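Local coordinates for esterase family protein (Staphylococcus aureus, PDB 7L0A), which hydrolyses S-formylglutathione to formate and glutathione as a serine esterase of the esterase D family, at the interface of chains A and B. Coordinates in Å, arbitrary orientation; residue numbers count along the deposited sequence, not the author numbering. Chains: chain A/B, Esterase family protein.

The interface of chains A and B. Residues chain A 16-17, 19, 105, 108-109, 112-113; chain B 33, 37-38.
B:Phe38 plugs a pocket on chain A walled by A:Pro19, A:Tyr16, A:Glu105 and A:Tyr109. With CG anti to the carbonyl carbon (chi1 -67°), the ring is turned into chain A. From CB outward, the ring atoms meet these walls in turn. CG, CD2 and, more closely, CE2 lie under CG of A:Pro19, which sits over the middle of one face, 3.8 Å from the ring centroid, as a CH-pi contact. CD1 reaches the CG methylene of A:Glu105. CE1 lies 3.6 Å from A:Pro19 CD and also touches CD1 of A:Tyr109, which covers the rim of the opposite face. CZ, the tip, touches the same two groups, while A:Tyr16 meets the ring edge through CD2 and CE2. Behind it, A:Tyr16 OH donates to the anti lone pair of A:Glu105 OE1 at 2.8 Å, tying two walls together.

Next door, B:Phe37 lays CB and CG against CG2 of A:Ile113, 3.8 Å from CG, the two side chains crossing at about a right angle. Its carbonyl O points at the edge of the A:Tyr109 ring. A water links B:Phe38 O, 3.1 Å away, to the carboxylate OD2 of A:Asp108.

B:Glu33, though poorly ordered, takes the backbone N-H of A:His17 on the syn lone pair of OE2 (2.7 Å, 161° at H). OE1 also falls 2.7 Å from A:His17 O, a clash of two acceptors that makes its placement doubtful.

The patch joins the 3-10 turn B:35-38 to strand A:9-18 and helix A:99-113, with its twin across the two-fold axis. Its centre is about 25 Å from A:Ser129, the predicted nucleophile, so any role is more likely in assembly, perhaps a dimer, than in catalysis.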
loop_
_atom_site.group_PDB
_atom_site.type_symbol
_atom_site.label_atom_id
_atom_site.label_comp_id
_atom_site.label_asym_id
_atom_site.label_seq_id
_atom_site.Cartn_x
_atom_site.Cartn_y
_atom_site.Cartn_z
ATOM N N TYR A 16 10.599 1.401 -1.404
ATOM C CA TYR A 16 11.079 1.982 -0.155
ATOM C C TYR A 16 12.600 1.984 -0.147
ATOM O O TYR A 16 13.253 1.194 -0.833
ATOM C CB TYR A 16 10.545 1.228 1.073
ATOM C CG TYR A 16 11.335 -0.021 1.423
ATOM C CD1 TYR A 16 11.208 -1.191 0.664
ATOM C CD2 TYR A 16 12.207 -0.043 2.518
ATOM C CE1 TYR A 16 11.927 -2.342 0.991
ATOM C CE2 TYR A 16 12.922 -1.195 2.850
ATOM C CZ TYR A 16 12.790 -2.330 2.074
ATOM O OH TYR A 16 13.505 -3.461 2.387
ATOM N N HIS A 17 13.174 2.887 0.646
ATOM C CA HIS A 17 14.619 2.911 0.819
ATOM C C HIS A 17 15.008 1.941 1.930
ATOM O O HIS A 17 14.538 2.070 3.071
ATOM C CB HIS A 17 15.115 4.315 1.142
ATOM C CG HIS A 17 16.602 4.394 1.282
ATOM N ND1 HIS A 17 17.242 4.320 2.500
ATOM C CD2 HIS A 17 17.573 4.514 0.348
ATOM C CE1 HIS A 17 18.549 4.411 2.314
ATOM N NE2 HIS A 17 18.777 4.526 1.017
ATOM N N PRO A 19 17.294 0.568 4.662
ATOM C CA PRO A 19 18.466 0.872 5.498
ATOM C C PRO A 19 19.550 -0.174 5.368
ATOM O O PRO A 19 20.735 0.165 5.467
ATOM C CB PRO A 19 17.890 0.927 6.919
ATOM C CG PRO A 19 16.414 1.126 6.749
ATOM C CD PRO A 19 16.032 0.502 5.436
ATOM N N GLU A 105 14.909 -7.720 7.088
ATOM C CA GLU A 105 14.438 -6.348 7.092
ATOM C C GLU A 105 13.070 -6.241 6.427
ATOM O O GLU A 105 12.176 -5.558 6.935
ATOM C CB GLU A 105 15.438 -5.434 6.379
ATOM C CG GLU A 105 14.948 -4.001 6.310
ATOM C CD GLU A 105 15.831 -3.155 5.447
ATOM O OE1 GLU A 105 15.549 -3.037 4.243
ATOM O OE2 GLU A 105 16.827 -2.619 5.999
ATOM N N ASP A 108 10.545 -7.659 8.818
ATOM C CA ASP A 108 10.247 -6.766 9.933
ATOM C C ASP A 108 9.428 -5.564 9.477
ATOM O O ASP A 108 8.450 -5.181 10.133
ATOM C CB ASP A 108 11.550 -6.309 10.602
ATOM C CG ASP A 108 12.226 -7.411 11.421
ATOM O OD1 ASP A 108 11.612 -8.469 11.640
ATOM O OD2 ASP A 108 13.401 -7.215 11.850
ATOM N N TYR A 109 9.802 -4.954 8.349
ATOM C CA TYR A 109 9.114 -3.771 7.851
ATOM C C TYR A 109 7.654 -4.056 7.540
ATOM O O TYR A 109 6.765 -3.304 7.967
ATOM C CB TYR A 109 9.845 -3.272 6.616
ATOM C CG TYR A 109 9.295 -2.039 5.958
ATOM C CD1 TYR A 109 9.152 -0.846 6.658
ATOM C CD2 TYR A 109 8.930 -2.063 4.622
ATOM C CE1 TYR A 109 8.665 0.289 6.040
ATOM C CE2 TYR A 109 8.461 -0.928 3.989
ATOM C CZ TYR A 109 8.319 0.237 4.708
ATOM O OH TYR A 109 7.838 1.368 4.070
ATOM N N GLN A 112 5.625 -4.553 10.589
ATOM C CA GLN A 112 5.370 -3.314 11.313
ATOM C C GLN A 112 4.286 -2.480 10.650
ATOM O O GLN A 112 3.372 -2.000 11.344
ATOM C CB GLN A 112 6.657 -2.485 11.453
ATOM C CG GLN A 112 7.671 -3.078 12.414
ATOM C CD GLN A 112 7.160 -3.178 13.839
ATOM O OE1 GLN A 112 6.972 -2.176 14.514
ATOM N NE2 GLN A 112 6.962 -4.402 14.313
ATOM N N ILE A 113 4.306 -2.354 9.320
ATOM C CA ILE A 113 3.432 -1.370 8.700
ATOM C C ILE A 113 2.116 -1.953 8.196
ATOM O O ILE A 113 1.212 -1.186 7.838
ATOM C CB ILE A 113 4.095 -0.612 7.536
ATOM C CG1 ILE A 113 4.390 -1.503 6.340
ATOM C CG2 ILE A 113 5.358 0.105 8.041
ATOM C CD1 ILE A 113 4.749 -0.704 5.088
ATOM N N GLU B 33 9.349 7.145 5.953
ATOM C CA GLU B 33 10.024 6.048 6.638
ATOM C C GLU B 33 10.374 6.537 8.031
ATOM O O GLU B 33 10.782 7.688 8.224
ATOM C CB GLU B 33 11.224 5.586 5.814
ATOM C CG GLU B 33 10.720 4.927 4.479
ATOM C CD GLU B 33 11.789 4.245 3.650
ATOM O OE1 GLU B 33 12.687 3.589 4.229
ATOM O OE2 GLU B 33 11.717 4.363 2.404
ATOM N N PHE B 37 9.493 1.599 12.136
ATOM C CA PHE B 37 8.950 0.657 11.164
ATOM C C PHE B 37 9.928 -0.464 10.817
ATOM O O PHE B 37 9.526 -1.459 10.190
ATOM C CB PHE B 37 8.536 1.387 9.869
ATOM C CG PHE B 37 7.523 2.504 10.040
ATOM C CD1 PHE B 37 6.847 2.695 11.221
ATOM C CD2 PHE B 37 7.263 3.364 8.991
ATOM C CE1 PHE B 37 5.905 3.728 11.354
ATOM C CE2 PHE B 37 6.342 4.382 9.090
ATOM C CZ PHE B 37 5.662 4.576 10.274
ATOM N N PHE B 38 11.186 -0.345 11.227
ATOM C CA PHE B 38 12.210 -1.342 10.948
ATOM C C PHE B 38 12.662 -2.078 12.199
ATOM O O PHE B 38 13.569 -2.916 12.136
ATOM C CB PHE B 38 13.415 -0.679 10.280
ATOM C CG PHE B 38 13.125 -0.151 8.919
ATOM C CD1 PHE B 38 13.094 -1.004 7.833
ATOM C CD2 PHE B 38 12.868 1.188 8.720
ATOM C CE1 PHE B 38 12.827 -0.531 6.575
ATOM C CE2 PHE B 38 12.587 1.671 7.454
ATOM C CZ PHE B 38 12.568 0.808 6.381
HETATM O O HOH W 1 13.910 -5.489 13.843
#